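Local coordinates for protein Ulp1-like SUMO protease (Chaetomium thermophilum, PDB 6DG4) that probably cleaves SUMO from conjugates and precursors as a cysteine protease, this chain being the C-terminal catalytic domain of a longer Ulp1-like protein, at residues 53-58 / 232-236; 67-72 / 239-244; 192-198 / 219-225. All coordinates share one frame. Where two conformers were deposited one is given. Numbering follows the deposited sequence.

Along the chain the segments come in the order 53-58, 67-72, 192-198, 219-225, 232-236 and 239-244, so interactions 1 and 2 cross one another while both segments of interaction 3 fall between theirs. Interactions 1 and 2 share helix 228-241, lie about 14 Å apart between centres and touch through Leu-53 CD2 and Leu-239 CD1 (4.1 Å). Together they pack the last helix of the domain on helix 62-80 and the loop before it. Interaction 3, about 17 and 21 Å from them between centres, touches neither. It holds the loop leading into Cys-202, consistent with the family's active-site loop. Asp-201, bound by Arg-232 and by Asn-198, connects interactions 1 and 3.

Interaction 1. Residues 53-58 / 232-236; sequences LLPATA and RQRIA
A type I beta turn, Pro-55 to Ala-58, sits at the guanidinium of Arg-232 from helix 228-241 of this Ulp1-family catalytic domain, while Leu-53 and Leu-54 pack on the helix itself. Segment 53-58 is irregular, in the loop between helices 46-50 and 62-80; Ala-56 (phi/psi -63/-19) and Thr-57 (-112/13) are the central turn residues, and Ala-58 N donates to Pro-55 O at 3.0 Å. Residues 232-236 are regular helix. The backbones come closest at Leu-54 and Arg-232, with CA atoms 5.5 Å apart.

The polar part depends on Arg-232, which points toward the loop and is extended (chi1 m, chi2 t, chi3 t, chi4 -90°). Its NH1 donates to Leu-53 O, before the turn, at 3.0 Å and to Ala-58 O, at its end, at 2.8 Å; NH2 also reaches Ala-58 O at 3.0 Å. These acceptors lie near the guanidinium plane. Pro-55 O and Ala-56 O sit over one face, neither hydrogen-bonded to the guanidinium. NH2 also forms a salt bridge with Asp-201, just before helix 202-215.

Apolar packing fills the space beside the arginine. Leu-53 (chi1 t, chi2 p) places CD2 3.7 Å from Ala-236 CB and 4.1 Å from Ile-235 CG2; Leu-54 (m, t) brings CD2 3.7 Å from the same Ala-236 CB. Val-23 and Phe-49 close over Leu-54 and Ala-236.

One water completes the site, accepting from Arg-232 NE at 2.8 Å and donating to Ala-56 O at 2.8 Å.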
loop_
_atom_site.group_PDB
_atom_site.type_symbol
_atom_site.label_atom_id
_atom_site.label_comp_id
_atom_site.label_asym_id
_atom_site.label_seq_id
_atom_site.Cartn_x
_atom_site.Cartn_y
_atom_site.Cartn_z
ATOM N N LEU A 53 11.988 5.987 -8.630
ATOM C CA LEU A 53 10.686 6.585 -8.360
ATOM C C LEU A 53 10.305 7.655 -9.376
ATOM O O LEU A 53 9.259 7.553 -10.026
ATOM C CB LEU A 53 10.643 7.166 -6.941
ATOM C CG LEU A 53 9.361 7.911 -6.551
ATOM C CD1 LEU A 53 8.092 7.100 -6.788
ATOM C CD2 LEU A 53 9.440 8.326 -5.088
ATOM N N LEU A 54 11.130 8.681 -9.526
ATOM C CA LEU A 54 10.681 9.876 -10.228
ATOM C C LEU A 54 10.552 9.756 -11.743
ATOM O O LEU A 54 9.610 10.326 -12.307
ATOM C CB LEU A 54 11.574 11.071 -9.877
ATOM C CG LEU A 54 11.358 11.590 -8.458
ATOM C CD1 LEU A 54 12.449 12.592 -8.104
ATOM C CD2 LEU A 54 9.972 12.204 -8.308
ATOM N N PRO A 55 11.450 9.079 -12.457
ATOM C CA PRO A 55 11.256 8.962 -13.908
ATOM C C PRO A 55 9.928 8.289 -14.212
ATOM O O PRO A 55 9.545 7.311 -13.568
ATOM C CB PRO A 55 12.445 8.114 -14.371
ATOM C CG PRO A 55 13.476 8.291 -13.304
ATOM C CD PRO A 55 12.691 8.417 -12.019
ATOM N N ALA A 56 9.222 8.828 -15.207
ATOM C CA ALA A 56 7.891 8.335 -15.533
ATOM C C ALA A 56 7.900 6.881 -15.984
ATOM O O ALA A 56 6.849 6.232 -15.950
ATOM C CB ALA A 56 7.273 9.211 -16.622
ATOM N N THR A 57 9.056 6.353 -16.396
ATOM C CA THR A 57 9.150 4.962 -16.828
ATOM C C THR A 57 9.976 4.097 -15.882
ATOM O O THR A 57 10.322 2.968 -16.241
ATOM C CB THR A 57 9.696 4.844 -18.259
ATOM O OG1 THR A 57 11.054 5.302 -18.322
ATOM C CG2 THR A 57 8.833 5.639 -19.233
ATOM N N ALA A 58 10.284 4.583 -14.683
ATOM C CA ALA A 58 11.098 3.819 -13.751
ATOM C C ALA A 58 10.261 2.785 -13.012
ATOM O O ALA A 58 9.118 3.042 -12.622
ATOM C CB ALA A 58 11.756 4.751 -12.732
ATOM N N ARG A 232 4.084 9.941 -9.063
ATOM C CA ARG A 232 5.446 9.657 -8.620
ATOM C C ARG A 232 6.037 10.846 -7.872
ATOM O O ARG A 232 6.716 10.672 -6.855
ATOM C CB ARG A 232 6.328 9.290 -9.810
ATOM C CG ARG A 232 5.949 7.981 -10.465
ATOM C CD ARG A 232 6.551 7.891 -11.858
ATOM N NE ARG A 232 6.174 6.643 -12.514
ATOM C CZ ARG A 232 6.870 5.514 -12.433
ATOM N NH1 ARG A 232 7.985 5.466 -11.719
ATOM N NH2 ARG A 232 6.432 4.423 -13.047
ATOM N N GLN A 233 5.816 12.062 -8.385
ATOM C CA GLN A 233 6.311 13.255 -7.710
ATOM C C GLN A 233 5.644 13.431 -6.355
ATOM O O GLN A 233 6.293 13.835 -5.383
ATOM C CB GLN A 233 6.030 14.498 -8.547
ATOM C CG GLN A 233 6.756 14.583 -9.835
ATOM C CD GLN A 233 6.520 15.936 -10.474
ATOM O OE1 GLN A 233 7.438 16.742 -10.642
ATOM N NE2 GLN A 233 5.273 16.204 -10.805
ATOM N N ARG A 234 4.338 13.159 -6.282
ATOM C CA ARG A 234 3.621 13.300 -5.021
ATOM C C ARG A 234 4.103 12.282 -3.998
ATOM O O ARG A 234 4.270 12.614 -2.820
ATOM C CB ARG A 234 2.119 13.159 -5.261
ATOM C CG ARG A 234 1.540 14.269 -6.147
ATOM C CD ARG A 234 0.010 14.206 -6.230
ATOM N NE ARG A 234 -0.543 14.334 -4.890
ATOM C CZ ARG A 234 -0.635 15.474 -4.209
ATOM N NH1 ARG A 234 -0.256 16.633 -4.738
ATOM N NH2 ARG A 234 -1.101 15.449 -2.976
ATOM N N ILE A 235 4.328 11.036 -4.428
ATOM C CA ILE A 235 4.875 10.026 -3.527
ATOM C C ILE A 235 6.236 10.466 -3.017
ATOM O O ILE A 235 6.544 10.337 -1.826
ATOM C CB ILE A 235 4.945 8.662 -4.237
ATOM C CG1 ILE A 235 3.539 8.115 -4.494
ATOM C CG2 ILE A 235 5.763 7.658 -3.413
ATOM C CD1 ILE A 235 3.515 7.018 -5.544
ATOM N N ALA A 236 7.076 10.999 -3.909
ATOM C CA ALA A 236 8.385 11.491 -3.496
ATOM C C ALA A 236 8.249 12.573 -2.432
ATOM O O ALA A 236 8.961 12.561 -1.421
ATOM C CB ALA A 236 9.149 12.025 -4.708
HETATM O O HOH W 1 4.404 6.950 -14.718
#

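Interaction 2. Residues 67-72 / 239-244; sequences GAIFYI and LLNGGF
Tyr-71 of helix 62-80 (chi1 -81°, chi2 -45°) lays one face of its ring over Gly-243, in the Schellman motif that ends helix 228-241. Gly-243 CA sits 3.5 Å from the ring centroid, 13° off the normal, a CH-pi contact. This is buried packing of the C-terminal end of helix 228-241, and its exit, on helix 62-80; the nearest CA pairs are Ala-68 to Leu-239 (6.9 Å) and Tyr-71 to Gly-243 (5.3 Å).

Gly-242 (phi/psi 83/23) leaves the helix, its N bonded to Leu-239 O at 3.2 Å; Gly-243 follows at 127/-175. A CB on Gly-243 would fall 2.9 Å from Tyr-71 CD1, so the CH-pi approach needs a residue without CB, as do the backbone angles. Asn-241 ND2 donates to Gly-243 O at 3.0 Å and also to Lys-245 O.

Leu-239 (m, t) meets the ring edge, CD2 to Tyr-71 CE2 3.9 Å. Phe-244 (chi1 m, chi2 -78°) packs CD2 3.8 Å from Tyr-71 CB and CE2 3.7 Å from Ile-72 CG1.

One water links Tyr-71 O to Phe-244 N, 2.8 Å from each; another lies 2.6 Å from Tyr-71 OH and donates to Leu-239 O at 2.8 Å.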
loop_
_atom_site.group_PDB
_atom_site.type_symbol
_atom_site.label_atom_id
_atom_site.label_comp_id
_atom_site.label_asym_id
_atom_site.label_seq_id
_atom_site.Cartn_x
_atom_site.Cartn_y
_atom_site.Cartn_z
ATOM N N GLY A 67 7.845 1.845 1.973
ATOM C CA GLY A 67 7.821 3.093 2.716
ATOM C C GLY A 67 6.501 3.819 2.566
ATOM O O GLY A 67 5.902 4.265 3.549
ATOM N N ALA A 68 6.023 3.936 1.328
ATOM C CA ALA A 68 4.777 4.649 1.088
ATOM C C ALA A 68 3.602 3.946 1.748
ATOM O O ALA A 68 2.751 4.593 2.369
ATOM C CB ALA A 68 4.535 4.770 -0.413
ATOM N N ILE A 69 3.532 2.622 1.624
ATOM C CA ILE A 69 2.387 1.893 2.157
ATOM C C ILE A 69 2.381 1.924 3.681
ATOM O O ILE A 69 1.316 2.037 4.299
ATOM C CB ILE A 69 2.333 0.477 1.557
ATOM C CG1 ILE A 69 2.033 0.591 0.054
ATOM C CG2 ILE A 69 1.284 -0.347 2.239
ATOM C CD1 ILE A 69 2.171 -0.695 -0.729
ATOM N N PHE A 70 3.555 1.858 4.318
ATOM C CA PHE A 70 3.606 2.011 5.770
ATOM C C PHE A 70 3.068 3.375 6.198
ATOM O O PHE A 70 2.397 3.487 7.230
ATOM C CB PHE A 70 5.034 1.800 6.283
ATOM C CG PHE A 70 5.350 0.367 6.645
ATOM C CD1 PHE A 70 5.023 -0.681 5.796
ATOM C CD2 PHE A 70 5.993 0.073 7.831
ATOM C CE1 PHE A 70 5.308 -1.999 6.144
ATOM C CE2 PHE A 70 6.284 -1.228 8.176
ATOM C CZ PHE A 70 5.948 -2.267 7.325
ATOM N N TYR A 71 3.339 4.423 5.413
ATOM C CA TYR A 71 2.808 5.743 5.745
ATOM C C TYR A 71 1.289 5.805 5.602
ATOM O O TYR A 71 0.640 6.541 6.355
ATOM C CB TYR A 71 3.466 6.834 4.897
ATOM C CG TYR A 71 4.835 7.291 5.381
ATOM C CD1 TYR A 71 5.072 7.556 6.721
ATOM C CD2 TYR A 71 5.884 7.475 4.491
ATOM C CE1 TYR A 71 6.304 7.979 7.165
ATOM C CE2 TYR A 71 7.133 7.902 4.933
ATOM C CZ TYR A 71 7.334 8.150 6.275
ATOM O OH TYR A 71 8.568 8.570 6.726
ATOM N N ILE A 72 0.707 5.064 4.646
ATOM C CA ILE A 72 -0.750 4.988 4.543
ATOM C C ILE A 72 -1.325 4.430 5.834
ATOM O O ILE A 72 -2.251 4.995 6.431
ATOM C CB ILE A 72 -1.168 4.111 3.346
ATOM C CG1 ILE A 72 -0.618 4.658 2.033
ATOM C CG2 ILE A 72 -2.690 3.993 3.273
ATOM C CD1 ILE A 72 -0.813 3.709 0.859
ATOM N N LEU A 239 7.307 11.081 0.925
ATOM C CA LEU A 239 8.449 10.450 1.575
ATOM C C LEU A 239 9.388 11.495 2.172
ATOM O O LEU A 239 9.840 11.353 3.315
ATOM C CB LEU A 239 9.186 9.541 0.590
ATOM C CG LEU A 239 8.396 8.327 0.095
ATOM C CD1 LEU A 239 9.114 7.636 -1.043
ATOM C CD2 LEU A 239 8.113 7.327 1.217
ATOM N N LEU A 240 9.669 12.571 1.430
ATOM C CA LEU A 240 10.537 13.624 1.951
ATOM C C LEU A 240 9.904 14.331 3.142
ATOM O O LEU A 240 10.613 14.778 4.050
ATOM C CB LEU A 240 10.838 14.642 0.851
ATOM C CG LEU A 240 11.654 14.113 -0.325
ATOM C CD1 LEU A 240 11.722 15.140 -1.436
ATOM C CD2 LEU A 240 13.048 13.718 0.130
ATOM N N ASN A 241 8.572 14.439 3.142
ATOM C CA ASN A 241 7.824 15.092 4.208
ATOM C C ASN A 241 7.761 14.253 5.474
ATOM O O ASN A 241 7.412 14.779 6.537
ATOM C CB ASN A 241 6.394 15.329 3.697
ATOM C CG ASN A 241 5.553 16.154 4.643
ATOM O OD1 ASN A 241 5.851 17.319 4.917
ATOM N ND2 ASN A 241 4.461 15.570 5.105
ATOM N N GLY A 242 8.063 12.963 5.385
ATOM C CA GLY A 242 7.885 12.079 6.514
ATOM C C GLY A 242 6.484 11.546 6.694
ATOM O O GLY A 242 6.112 11.192 7.816
ATOM N N GLY A 243 5.675 11.508 5.629
ATOM C CA GLY A 243 4.402 10.818 5.675
ATOM C C GLY A 243 3.229 11.679 5.247
ATOM O O GLY A 243 3.381 12.820 4.792
ATOM N N PHE A 244 2.034 11.096 5.385
ATOM C CA PHE A 244 0.778 11.748 5.020
ATOM C C PHE A 244 0.317 12.586 6.207
ATOM O O PHE A 244 -0.600 12.233 6.951
ATOM C CB PHE A 244 -0.270 10.714 4.635
ATOM C CG PHE A 244 0.044 9.973 3.374
ATOM C CD1 PHE A 244 -0.172 10.561 2.142
ATOM C CD2 PHE A 244 0.549 8.687 3.415
ATOM C CE1 PHE A 244 0.114 9.882 0.976
ATOM C CE2 PHE A 244 0.839 8.007 2.254
ATOM C CZ PHE A 244 0.614 8.603 1.032
HETATM O O HOH W 2 1.729 8.934 7.214
HETATM O O HOH W 3 10.345 9.130 4.870
#

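Interaction 3. Residues 192-198 / 219-225; sequences QAPRQTN and PAQAYTE. With SO4 (sulfate ion), chain C.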
loop_
_atom_site.group_PDB
_atom_site.type_symbol
_atom_site.label_atom_id
_atom_site.label_comp_id
_atom_site.label_asym_id
_atom_site.label_seq_id
_atom_site.Cartn_x
_atom_site.Cartn_y
_atom_site.Cartn_z
ATOM N N GLN A 192 -13.032 -3.073 -9.092
ATOM C CA GLN A 192 -12.559 -2.419 -10.301
ATOM C C GLN A 192 -11.523 -1.370 -9.927
ATOM O O GLN A 192 -11.647 -0.684 -8.908
ATOM C CB GLN A 192 -13.714 -1.738 -11.029
ATOM C CG GLN A 192 -13.323 -1.117 -12.367
ATOM C CD GLN A 192 -14.370 -0.148 -12.938
ATOM O OE1 GLN A 192 -15.560 -0.168 -12.571
ATOM N NE2 GLN A 192 -13.916 0.711 -13.850
ATOM N N ALA A 193 -10.494 -1.249 -10.751
ATOM C CA ALA A 193 -9.463 -0.250 -10.526
ATOM C C ALA A 193 -8.906 0.163 -11.875
ATOM O O ALA A 193 -9.114 -0.534 -12.876
ATOM C CB ALA A 193 -8.353 -0.791 -9.615
ATOM N N PRO A 194 -8.226 1.305 -11.947
ATOM C CA PRO A 194 -7.698 1.754 -13.237
ATOM C C PRO A 194 -6.784 0.717 -13.869
ATOM O O PRO A 194 -6.036 0.015 -13.188
ATOM C CB PRO A 194 -6.940 3.035 -12.872
ATOM C CG PRO A 194 -7.712 3.565 -11.699
ATOM C CD PRO A 194 -8.067 2.341 -10.906
ATOM N N ARG A 195 -6.853 0.633 -15.194
ATOM C CA ARG A 195 -6.131 -0.380 -15.945
ATOM C C ARG A 195 -4.708 0.061 -16.254
ATOM O O ARG A 195 -4.461 1.205 -16.650
ATOM C CB ARG A 195 -6.852 -0.671 -17.261
ATOM C CG ARG A 195 -6.188 -1.750 -18.101
ATOM C CD ARG A 195 -6.988 -2.050 -19.353
ATOM N NE ARG A 195 -8.258 -2.702 -19.048
ATOM C CZ ARG A 195 -8.388 -3.999 -18.785
ATOM N NH1 ARG A 195 -7.318 -4.787 -18.772
ATOM N NH2 ARG A 195 -9.588 -4.510 -18.530
ATOM N N GLN A 196 -3.788 -0.886 -16.107
ATOM C CA GLN A 196 -2.395 -0.702 -16.460
ATOM C C GLN A 196 -2.145 -1.123 -17.900
ATOM O O GLN A 196 -2.551 -2.210 -18.325
ATOM C CB GLN A 196 -1.524 -1.558 -15.538
ATOM C CG GLN A 196 -0.072 -1.623 -15.949
ATOM C CD GLN A 196 0.727 -2.561 -15.068
ATOM O OE1 GLN A 196 0.543 -2.589 -13.853
ATOM N NE2 GLN A 196 1.588 -3.362 -15.679
ATOM N N THR A 197 -1.505 -0.228 -18.654
ATOM C CA THR A 197 -0.873 -0.526 -19.931
ATOM C C THR A 197 0.631 -0.689 -19.783
ATOM O O THR A 197 1.217 -1.603 -20.370
ATOM C CB THR A 197 -1.130 0.621 -20.916
ATOM O OG1 THR A 197 -2.537 0.772 -21.128
ATOM C CG2 THR A 197 -0.438 0.361 -22.250
ATOM N N ASN A 198 1.243 0.175 -18.973
ATOM C CA ASN A 198 2.693 0.278 -18.842
ATOM C C ASN A 198 3.200 -0.602 -17.703
ATOM O O ASN A 198 2.824 -0.390 -16.549
ATOM C CB ASN A 198 3.065 1.730 -18.497
ATOM C CG ASN A 198 2.512 2.758 -19.479
ATOM O OD1 ASN A 198 2.484 2.542 -20.689
ATOM N ND2 ASN A 198 2.101 3.909 -18.947
ATOM N N PRO A 219 -11.124 3.298 -6.178
ATOM C CA PRO A 219 -10.031 3.664 -7.095
ATOM C C PRO A 219 -10.477 3.864 -8.533
ATOM O O PRO A 219 -9.900 4.702 -9.237
ATOM C CB PRO A 219 -9.037 2.501 -6.951
ATOM C CG PRO A 219 -9.869 1.346 -6.506
ATOM C CD PRO A 219 -10.934 1.949 -5.612
ATOM N N ALA A 220 -11.498 3.124 -8.984
ATOM C CA ALA A 220 -11.985 3.263 -10.351
ATOM C C ALA A 220 -12.589 4.634 -10.611
ATOM O O ALA A 220 -12.626 5.075 -11.764
ATOM C CB ALA A 220 -13.034 2.186 -10.641
ATOM N N GLN A 221 -13.052 5.316 -9.571
ATOM C CA GLN A 221 -13.614 6.650 -9.697
ATOM C C GLN A 221 -12.585 7.746 -9.463
ATOM O O GLN A 221 -12.921 8.922 -9.620
ATOM C CB GLN A 221 -14.765 6.812 -8.690
ATOM C CG GLN A 221 -15.924 5.864 -8.951
ATOM C CD GLN A 221 -17.019 5.921 -7.899
ATOM O OE1 GLN A 221 -16.825 6.447 -6.804
ATOM N NE2 GLN A 221 -18.180 5.367 -8.232
ATOM N N ALA A 222 -11.337 7.399 -9.127
ATOM C CA ALA A 222 -10.430 8.354 -8.504
ATOM C C ALA A 222 -9.217 8.768 -9.327
ATOM O O ALA A 222 -8.694 9.858 -9.089
ATOM C CB ALA A 222 -9.925 7.810 -7.159
ATOM N N TYR A 223 -8.735 7.955 -10.265
ATOM C CA TYR A 223 -7.486 8.304 -10.939
ATOM C C TYR A 223 -7.382 7.558 -12.264
ATOM O O TYR A 223 -8.194 6.681 -12.576
ATOM C CB TYR A 223 -6.271 8.069 -10.022
ATOM C CG TYR A 223 -5.867 6.625 -9.800
ATOM C CD1 TYR A 223 -6.498 5.832 -8.843
ATOM C CD2 TYR A 223 -4.833 6.064 -10.531
ATOM C CE1 TYR A 223 -6.119 4.515 -8.640
ATOM C CE2 TYR A 223 -4.448 4.749 -10.341
ATOM C CZ TYR A 223 -5.083 3.977 -9.397
ATOM O OH TYR A 223 -4.666 2.672 -9.231
ATOM N N THR A 224 -6.372 7.950 -13.053
ATOM C CA THR A 224 -6.080 7.333 -14.334
ATOM C C THR A 224 -4.587 7.037 -14.445
ATOM O O THR A 224 -3.757 7.621 -13.740
ATOM C CB THR A 224 -6.435 8.254 -15.506
ATOM O OG1 THR A 224 -5.480 9.320 -15.545
ATOM C CG2 THR A 224 -7.839 8.829 -15.363
ATOM N N GLU A 225 -4.256 6.142 -15.378
ATOM C CA GLU A 225 -2.857 5.814 -15.632
ATOM C C GLU A 225 -2.056 7.043 -16.058
ATOM O O GLU A 225 -0.891 7.196 -15.671
ATOM C CB GLU A 225 -2.766 4.717 -16.693
ATOM C CG GLU A 225 -1.339 4.265 -16.965
ATOM C CD GLU A 225 -1.261 3.022 -17.835
ATOM O OE1 GLU A 225 -1.887 3.020 -18.919
ATOM O OE2 GLU A 225 -0.565 2.054 -17.440
HETATM S S SO4 C . -8.533 -8.349 -18.456
HETATM O O1 SO4 C . -7.300 -7.565 -18.456
HETATM O O2 SO4 C . -9.249 -8.137 -19.711
HETATM O O3 SO4 C . -8.202 -9.765 -18.319
HETATM O O4 SO4 C . -9.378 -7.930 -17.339
HETATM O O HOH W 4 -5.149 -0.029 -10.668
HETATM O O HOH W 5 -5.959 3.839 -16.101
HETATM O O HOH W 6 -4.498 2.179 -19.225
#
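The loop that leads into helix 202-215 of this C48-family protease, with Gln-196 in contact with Cys-202, is held in shape by a glutamate from the loop beyond that helix. The loop's position, with Gln-196 six residues before Cys-202, is consistent with the family's active-site loop, in which a glutamine ahead of the nucleophilic cysteine lines the oxyanion hole. Glu-225 points toward the loop, and its OE2 accepts from Thr-197 N at 2.8 Å and Asn-198 N at 3.0 Å, with a weak bond from Thr-197 N to OE1 at 3.3 Å. A carboxylate thus takes two successive backbone amides. Water reinforces this: one molecule donates to Arg-195 O and Glu-225 OE1, both at 2.8 Å, and another joins Arg-195 O to Glu-225 N.

Earlier in both segments, Pro-194 packs on Pro-219 and on the face of Tyr-223. Its CG lies 3.5 Å from the Tyr-223 ring centroid, a CH-pi contact, and its CD is 4.1 Å from Pro-219 CB. Gln-192 CD lies 3.5 Å from Ala-220 CB. Arg-195 turns away, and its NH1 hydrogen-bonds O1 of a sulfate, probably from the crystallisation liquor, at 2.8 Å, an ion also bound by Arg-160.

Around the contact, Tyr-223 OH bonds to Asn-209 of helix 202-215, Asn-198 ND2 to Asp-201, and Gln-196 OE1 to Ser-155. Along the chain, the loop entering helix 202-215 follows strand 187-188, and the one leaving it precedes helix 228-241.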